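Local coordinates for cysteine-rich repeat secretory protein 2 (Arabidopsis thaliana, PDB 6GRE) that modulates cell-to-cell trafficking in plants, restricting plasmodesmal permeability through callose deposition during salicylic acid-triggered immune responses and supporting systemic acquired resistance, at residues A[22-27]-A[92-97]; A[44-49]-A[111-116]; A[170-175]-A[202-207]. All blocks are in the same frame, centred on the assembly; numbering follows the deposited sequence.

Contact 1 of 3, residues A[22-27]-A[92-97]; sequences SGYETN and NSYSGF. With NAG (2-acetamido-2-deoxy-beta-D-glucopyranose), chain C.
Y24 is held twice by a single residue, for the Y94 ring stands on its face while the Y94 main-chain carbonyl takes its hydroxyl. The pair lies in the first Gnk2-homologous (DUF26) domain of this tandem ectodomain, an antiparallel five-stranded sheet with two helices, and it ties the start of helix 23-38 to the turn leading into strand 96-99. The stack is T-shaped: the ring centroids are 4.8 Å apart, the planes meet at 72°, and Y94 offers its edge. Its CD1 sits 3.5 Å above the plane of the Y24 ring, almost over the centre. CG of Y24 lies opposite its own backbone nitrogen (chi1 -169°), which carries the phenol from the first helical turn across to the 92-97 turn. There Y24 OH donates to Y94 O at 2.6 Å, and the donor is tilted 22° from the carbonyl plane. Stack and bond together fix where the Y24 ring lies and how it is rotated. V60 and N109 also pack on Y24, and a backbone hydrogen bond to A16 steadies Y94. S22 is the N-cap of the helix, although its bond from E25 N to S22 OG, 3.4 Å long, is weak. Y94 belongs in addition to the glycan site that it forms with A16 and N109. O5 of the NAG of chain C lies over one face of the Y94 ring, offset toward the rim, and the nearest approach is from Y94 CE2 to O6 of that sugar, at 3.4 Å.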
# COMPACT_ATOMS: atom_id res chain seq x y z
N SER A 22 -18.21 -10.78 -18.03
CA SER A 22 -17.25 -10.53 -19.08
C SER A 22 -15.94 -11.24 -18.75
O SER A 22 -15.70 -11.64 -17.61
CB SER A 22 -16.99 -9.05 -19.23
OG SER A 22 -16.40 -8.53 -18.04
N GLY A 23 -15.08 -11.37 -19.75
CA GLY A 23 -13.80 -11.94 -19.57
C GLY A 23 -13.00 -11.18 -18.51
O GLY A 23 -12.25 -11.81 -17.77
N TYR A 24 -13.10 -9.85 -18.53
CA TYR A 24 -12.37 -9.03 -17.53
C TYR A 24 -12.77 -9.49 -16.12
O TYR A 24 -11.87 -9.75 -15.30
CB TYR A 24 -12.62 -7.54 -17.71
CG TYR A 24 -11.69 -6.71 -16.87
CD1 TYR A 24 -10.45 -6.39 -17.37
CD2 TYR A 24 -11.99 -6.37 -15.57
CE1 TYR A 24 -9.55 -5.65 -16.61
CE2 TYR A 24 -11.10 -5.64 -14.80
CZ TYR A 24 -9.88 -5.29 -15.33
OH TYR A 24 -8.97 -4.54 -14.62
N GLU A 25 -14.07 -9.58 -15.84
CA GLU A 25 -14.56 -9.98 -14.51
C GLU A 25 -13.98 -11.35 -14.16
O GLU A 25 -13.47 -11.57 -13.08
CB GLU A 25 -16.08 -10.04 -14.43
CG GLU A 25 -16.56 -10.42 -13.03
CD GLU A 25 -18.06 -10.44 -12.84
OE1 GLU A 25 -18.74 -10.77 -13.79
OE2 GLU A 25 -18.53 -10.08 -11.75
N THR A 26 -14.04 -12.31 -15.10
CA THR A 26 -13.58 -13.64 -14.84
C THR A 26 -12.06 -13.64 -14.59
O THR A 26 -11.57 -14.30 -13.69
CB THR A 26 -13.93 -14.58 -16.01
OG1 THR A 26 -15.34 -14.50 -16.14
CG2 THR A 26 -13.46 -15.99 -15.78
N ASN A 27 -11.32 -12.88 -15.40
CA ASN A 27 -9.87 -12.80 -15.26
C ASN A 27 -9.49 -12.13 -13.92
O ASN A 27 -8.54 -12.55 -13.28
CB ASN A 27 -9.24 -12.13 -16.48
CG ASN A 27 -9.29 -13.02 -17.71
OD1 ASN A 27 -9.35 -14.24 -17.60
ND2 ASN A 27 -9.17 -12.41 -18.88
N ASN A 92 -17.84 -3.70 -9.69
CA ASN A 92 -17.51 -3.98 -11.08
C ASN A 92 -16.56 -2.93 -11.69
O ASN A 92 -16.49 -2.82 -12.90
CB ASN A 92 -18.79 -4.16 -11.91
CG ASN A 92 -19.68 -2.94 -11.91
OD1 ASN A 92 -19.48 -2.02 -11.13
ND2 ASN A 92 -20.67 -2.93 -12.79
N SER A 93 -15.77 -2.24 -10.85
CA SER A 93 -14.75 -1.31 -11.34
C SER A 93 -13.64 -2.06 -12.07
O SER A 93 -13.18 -3.08 -11.59
CB SER A 93 -14.17 -0.52 -10.20
OG SER A 93 -15.10 0.43 -9.72
N TYR A 94 -13.17 -1.51 -13.19
CA TYR A 94 -11.99 -2.03 -13.85
C TYR A 94 -10.77 -1.92 -12.94
O TYR A 94 -9.94 -2.82 -12.91
CB TYR A 94 -11.67 -1.26 -15.14
CG TYR A 94 -12.44 -1.72 -16.35
CD1 TYR A 94 -12.15 -2.92 -16.97
CD2 TYR A 94 -13.41 -0.91 -16.91
CE1 TYR A 94 -12.85 -3.34 -18.09
CE2 TYR A 94 -14.11 -1.31 -18.04
CZ TYR A 94 -13.83 -2.53 -18.62
OH TYR A 94 -14.53 -2.91 -19.73
N SER A 95 -10.67 -0.80 -12.19
CA SER A 95 -9.51 -0.55 -11.33
C SER A 95 -9.94 -0.57 -9.86
O SER A 95 -10.92 0.06 -9.47
CB SER A 95 -8.85 0.77 -11.70
OG SER A 95 -8.81 0.95 -13.12
N GLY A 96 -9.19 -1.30 -9.03
CA GLY A 96 -9.46 -1.39 -7.63
C GLY A 96 -8.15 -1.41 -6.86
O GLY A 96 -7.19 -2.07 -7.26
N PHE A 97 -8.13 -0.68 -5.75
CA PHE A 97 -6.96 -0.53 -4.89
C PHE A 97 -7.47 -0.57 -3.45
O PHE A 97 -8.18 0.36 -3.07
CB PHE A 97 -6.24 0.78 -5.27
CG PHE A 97 -4.94 1.09 -4.57
CD1 PHE A 97 -4.31 0.16 -3.76
CD2 PHE A 97 -4.30 2.30 -4.77
CE1 PHE A 97 -3.12 0.44 -3.10
CE2 PHE A 97 -3.12 2.59 -4.11
CZ PHE A 97 -2.51 1.65 -3.31
C1 NAG C . -9.51 0.38 -19.59
C2 NAG C . -9.15 0.48 -21.07
C3 NAG C . -9.47 1.86 -21.61
C4 NAG C . -10.92 2.19 -21.32
C5 NAG C . -11.29 1.94 -19.85
C6 NAG C . -12.80 1.99 -19.63
C7 NAG C . -7.31 -0.93 -21.78
C8 NAG C . -5.83 -1.04 -22.00
N2 NAG C . -7.75 0.23 -21.33
O3 NAG C . -9.22 1.86 -23.02
O4 NAG C . -11.18 3.55 -21.67
O5 NAG C . -10.88 0.65 -19.41
O6 NAG C . -13.44 0.97 -20.43
O7 NAG C . -8.06 -1.87 -22.02

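Contact 2 of 3, residues A[44-49]-A[111-116]; sequences YANFTV and SFLGVQ. With NAG (2-acetamido-2-deoxy-beta-D-glucopyranose), chain F.
L113 packs its forked end against N46, the asparagine of an N-glycosylation sequon (N46, F47, T48) on edge strand 44-49 of the first DUF26 sheet. The leucine is the second residue of a type II beta turn from F112 to V115, in the connection between the last strand of that sheet and the first strand of the next one; the turn closes through V115 N to F112 O at 3.2 Å. The two methyls share the work. CD1 of L113 comes within 3.4 Å of N46 OD1 and covers the amide carbon as well, while CD2 of L113 lies 3.7 Å from N46 CB. N46 places its CG between its own backbone nitrogen and carbonyl carbon (chi1 81°), a rotation that carries the amide past the leucine to the sugar. Behind this compact patch I63 of the neighbouring strand touches both side chains. On the sugar side the contact is much looser: L113 CB only grazes the acetamido methyl, C8 of the NAG of chain F, 4.0 Å away. Toward D171 of the second domain, which completes the site, there is another thin contact, Y44 OH to L113 CD2 at 3.9 Å. No hydrogen bond joins the two protein segments. The sugar supplies firmer links: its C1 is bonded covalently to N46 ND2, and its acetamido group reaches along the side of the strand to Y44 OH. These contacts probably help to order the first sugar. Y44 OH donates to NAG O7 at 2.7 Å, and O7 lies at the edge of the tyrosine ring, in its plane.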
# COMPACT_ATOMS: atom_id res chain seq x y z
N TYR A 44 5.40 -10.00 -2.06
CA TYR A 44 5.07 -9.13 -3.16
C TYR A 44 5.13 -9.95 -4.45
O TYR A 44 6.08 -10.66 -4.65
CB TYR A 44 6.01 -7.94 -3.26
CG TYR A 44 5.92 -7.23 -4.58
CD1 TYR A 44 4.89 -6.34 -4.86
CD2 TYR A 44 6.82 -7.51 -5.61
CE1 TYR A 44 4.78 -5.72 -6.10
CE2 TYR A 44 6.72 -6.91 -6.84
CZ TYR A 44 5.69 -6.01 -7.10
OH TYR A 44 5.60 -5.43 -8.33
N ALA A 45 4.13 -9.77 -5.31
CA ALA A 45 4.16 -10.34 -6.65
C ALA A 45 3.26 -9.53 -7.57
O ALA A 45 2.32 -8.89 -7.12
CB ALA A 45 3.73 -11.79 -6.62
N ASN A 46 3.59 -9.56 -8.88
CA ASN A 46 2.80 -8.92 -9.90
C ASN A 46 2.34 -10.01 -10.87
O ASN A 46 3.08 -10.94 -11.12
CB ASN A 46 3.57 -7.83 -10.65
CG ASN A 46 4.48 -8.38 -11.74
OD1 ASN A 46 4.03 -8.73 -12.83
ND2 ASN A 46 5.76 -8.45 -11.44
N PHE A 47 1.12 -9.87 -11.38
CA PHE A 47 0.48 -10.88 -12.22
C PHE A 47 -0.24 -10.18 -13.37
O PHE A 47 -0.76 -9.08 -13.20
CB PHE A 47 -0.59 -11.65 -11.46
CG PHE A 47 -0.17 -12.31 -10.16
CD1 PHE A 47 0.03 -11.55 -9.02
CD2 PHE A 47 -0.04 -13.68 -10.07
CE1 PHE A 47 0.41 -12.15 -7.83
CE2 PHE A 47 0.33 -14.29 -8.88
CZ PHE A 47 0.56 -13.51 -7.76
N THR A 48 -0.32 -10.88 -14.52
CA THR A 48 -1.17 -10.52 -15.62
C THR A 48 -2.07 -11.73 -15.90
O THR A 48 -1.55 -12.83 -15.91
CB THR A 48 -0.35 -10.15 -16.86
OG1 THR A 48 0.66 -9.21 -16.46
CG2 THR A 48 -1.17 -9.53 -17.97
N VAL A 49 -3.37 -11.50 -16.11
CA VAL A 49 -4.32 -12.55 -16.51
C VAL A 49 -5.13 -12.04 -17.70
O VAL A 49 -5.79 -11.02 -17.61
CB VAL A 49 -5.25 -12.98 -15.36
CG1 VAL A 49 -6.20 -14.08 -15.80
CG2 VAL A 49 -4.46 -13.42 -14.13
N SER A 111 -1.14 -2.02 -17.32
CA SER A 111 -0.03 -2.17 -16.40
C SER A 111 0.24 -0.83 -15.71
O SER A 111 0.21 0.23 -16.33
CB SER A 111 1.18 -2.68 -17.08
OG SER A 111 2.23 -2.90 -16.15
N PHE A 112 0.49 -0.90 -14.40
CA PHE A 112 0.97 0.25 -13.62
C PHE A 112 2.36 -0.06 -13.05
O PHE A 112 2.86 0.74 -12.25
CB PHE A 112 -0.01 0.61 -12.50
CG PHE A 112 -0.43 -0.55 -11.64
CD1 PHE A 112 0.35 -1.01 -10.59
CD2 PHE A 112 -1.63 -1.21 -11.89
CE1 PHE A 112 -0.03 -2.10 -9.82
CE2 PHE A 112 -2.02 -2.29 -11.12
CZ PHE A 112 -1.23 -2.74 -10.08
N LEU A 113 3.01 -1.17 -13.44
CA LEU A 113 4.31 -1.56 -12.86
C LEU A 113 5.38 -0.53 -13.24
O LEU A 113 5.57 -0.18 -14.43
CB LEU A 113 4.76 -2.94 -13.32
CG LEU A 113 3.87 -4.11 -12.96
CD1 LEU A 113 4.50 -5.40 -13.45
CD2 LEU A 113 3.59 -4.19 -11.46
N GLY A 114 6.08 -0.05 -12.21
CA GLY A 114 7.16 0.89 -12.41
C GLY A 114 6.72 2.29 -12.81
O GLY A 114 7.54 3.13 -13.18
N VAL A 115 5.41 2.57 -12.72
CA VAL A 115 4.90 3.90 -12.97
C VAL A 115 4.87 4.66 -11.64
O VAL A 115 4.12 4.30 -10.72
CB VAL A 115 3.51 3.87 -13.63
CG1 VAL A 115 2.99 5.27 -13.90
CG2 VAL A 115 3.56 3.05 -14.92
N GLN A 116 5.67 5.70 -11.55
CA GLN A 116 5.70 6.55 -10.35
C GLN A 116 4.33 7.21 -10.17
O GLN A 116 3.68 7.62 -11.15
CB GLN A 116 6.78 7.62 -10.46
CG GLN A 116 6.92 8.54 -9.26
CD GLN A 116 7.19 7.80 -7.97
OE1 GLN A 116 6.29 7.24 -7.35
NE2 GLN A 116 8.44 7.85 -7.55
C1 NAG F . 6.70 -8.91 -12.42
C2 NAG F . 8.09 -8.35 -12.10
C3 NAG F . 9.16 -8.97 -13.01
C4 NAG F . 8.96 -10.47 -13.24
C5 NAG F . 7.50 -10.81 -13.59
C6 NAG F . 7.24 -12.30 -13.82
C7 NAG F . 7.78 -6.02 -11.25
C8 NAG F . 7.99 -4.58 -11.64
N2 NAG F . 8.11 -6.90 -12.23
O3 NAG F . 10.43 -8.75 -12.38
O4 NAG F . 9.82 -10.91 -14.30
O5 NAG F . 6.68 -10.34 -12.51
O6 NAG F . 6.99 -12.95 -12.57
O7 NAG F . 7.35 -6.35 -10.13

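Contact 3 of 3, residues A[170-175]-A[202-207]; sequences GDLSTS and LSKCYA
K204 NZ is gripped by three acceptors: D171 OD2 across the contact, and the main-chain carbonyls of F112 and V115 in the connection between the two DUF26 domains. The lysine sits in the tight beta hairpin between strands 198-202 and 205-211 of the second domain, whereas D171 lies in the loop leading to helix 174-192. The salt bridge from K204 NZ to D171 OD2 measures 2.8 Å, and the ammonium approaches on the syn side, 21° out of the carboxylate plane. Bends at chi2 (-75°) and chi4 (81°) curl the lysine chain so that it passes the aspartate at about a right angle. D171 is positioned in turn by other donors, G114 N on OD2 and S169 OG on OD1. Beside this polar cluster, L172 closes over the root of the lysine. CD1 of L172 lies 3.9 Å from K204 CB, an apolar contact, and 3.7 Å from the carbonyl oxygen K204 O, by van der Waals packing alone. One residue further, C205 is tied by a disulfide to C180, so the hairpin is also linked covalently to helix 174-192. In such buried surroundings the opposite charges probably stabilise each other's ionised forms. Since both residues also bind the backbone around the interdomain turn, the ion pair probably helps to hold the connecting segment against the second domain as well as joining two parts of that domain.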
# COMPACT_ATOMS: atom_id res chain seq x y z
N GLY A 170 5.98 -2.46 -4.41
CA GLY A 170 7.12 -3.33 -4.76
C GLY A 170 7.57 -3.17 -6.19
O GLY A 170 8.65 -3.65 -6.52
N ASP A 171 6.76 -2.52 -7.04
CA ASP A 171 7.10 -2.34 -8.45
C ASP A 171 8.00 -1.13 -8.69
O ASP A 171 8.52 -0.99 -9.80
CB ASP A 171 5.84 -2.18 -9.29
CG ASP A 171 5.05 -0.96 -8.90
OD1 ASP A 171 4.59 -0.94 -7.71
OD2 ASP A 171 4.97 -0.02 -9.70
N LEU A 172 8.18 -0.26 -7.69
CA LEU A 172 8.99 0.94 -7.86
C LEU A 172 10.47 0.55 -7.82
O LEU A 172 10.86 -0.31 -7.06
CB LEU A 172 8.74 1.96 -6.74
CG LEU A 172 7.35 2.61 -6.69
CD1 LEU A 172 7.37 3.79 -5.74
CD2 LEU A 172 6.90 3.03 -8.07
N SER A 173 11.25 1.30 -8.60
CA SER A 173 12.71 1.17 -8.54
C SER A 173 13.21 1.75 -7.22
O SER A 173 12.50 2.45 -6.50
CB SER A 173 13.37 1.87 -9.67
OG SER A 173 13.24 3.28 -9.53
N THR A 174 14.49 1.52 -6.93
CA THR A 174 15.10 2.11 -5.75
C THR A 174 14.92 3.63 -5.73
O THR A 174 14.52 4.22 -4.69
CB THR A 174 16.59 1.77 -5.65
OG1 THR A 174 16.65 0.36 -5.69
CG2 THR A 174 17.23 2.28 -4.38
N SER A 175 15.22 4.29 -6.84
CA SER A 175 15.13 5.71 -6.97
C SER A 175 13.68 6.18 -6.81
O SER A 175 13.39 7.17 -6.15
CB SER A 175 15.71 6.14 -8.30
OG SER A 175 15.49 7.52 -8.50
N LEU A 202 0.35 7.86 -0.15
CA LEU A 202 0.41 8.32 -1.53
C LEU A 202 0.06 7.14 -2.42
O LEU A 202 -0.01 5.99 -2.00
CB LEU A 202 1.80 8.86 -1.86
CG LEU A 202 2.33 9.93 -0.92
CD1 LEU A 202 3.70 10.42 -1.40
CD2 LEU A 202 1.35 11.10 -0.75
N SER A 203 -0.11 7.40 -3.71
CA SER A 203 -0.52 6.34 -4.55
C SER A 203 0.42 5.12 -4.50
O SER A 203 -0.02 3.98 -4.45
CB SER A 203 -0.68 6.84 -5.96
OG SER A 203 -1.14 5.79 -6.80
N LYS A 204 1.75 5.35 -4.54
CA LYS A 204 2.69 4.26 -4.64
C LYS A 204 3.56 4.10 -3.38
O LYS A 204 4.49 3.32 -3.44
CB LYS A 204 3.56 4.42 -5.90
CG LYS A 204 2.88 3.95 -7.19
CD LYS A 204 2.82 2.45 -7.32
CE LYS A 204 2.13 1.93 -8.57
NZ LYS A 204 3.05 1.97 -9.73
N CYS A 205 3.25 4.78 -2.29
CA CYS A 205 4.02 4.56 -1.07
C CYS A 205 3.27 5.15 0.12
O CYS A 205 2.31 5.93 -0.04
CB CYS A 205 5.42 5.14 -1.13
SG CYS A 205 5.49 6.94 -1.18
N TYR A 206 3.73 4.81 1.32
CA TYR A 206 3.16 5.40 2.52
C TYR A 206 4.22 5.55 3.61
O TYR A 206 5.24 4.86 3.60
CB TYR A 206 1.97 4.62 3.07
CG TYR A 206 2.25 3.27 3.68
CD1 TYR A 206 2.78 3.17 4.95
CD2 TYR A 206 1.94 2.09 3.03
CE1 TYR A 206 3.01 1.95 5.55
CE2 TYR A 206 2.14 0.85 3.63
CZ TYR A 206 2.66 0.79 4.91
OH TYR A 206 2.92 -0.41 5.48
N ALA A 207 3.95 6.45 4.54
CA ALA A 207 4.77 6.59 5.73
C ALA A 207 3.83 6.86 6.90
O ALA A 207 2.88 7.64 6.75
CB ALA A 207 5.77 7.70 5.58

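In the fold
Contact 1 belongs to the first DUF26 domain and contact 3 to the second, with their centres about 24 Å apart; contact 2 lies between, about 15 Å from the former and 12 Å from the latter. Contacts 1 and 2 alternate along the chain and share the first sheet; helix 23-38 is followed in the chain by strand 44-49, and N27 packs on V49. Contact 3 follows in series and joins the loop before helix 174-192 to the second sheet, whose strand order, 1-4-5-3-2, repeats the first. Contacts 2 and 3 meet at the interdomain turn, and F97 touches S203. Two similar domains are thereby joined closely, with glycans at contacts 1 and 2.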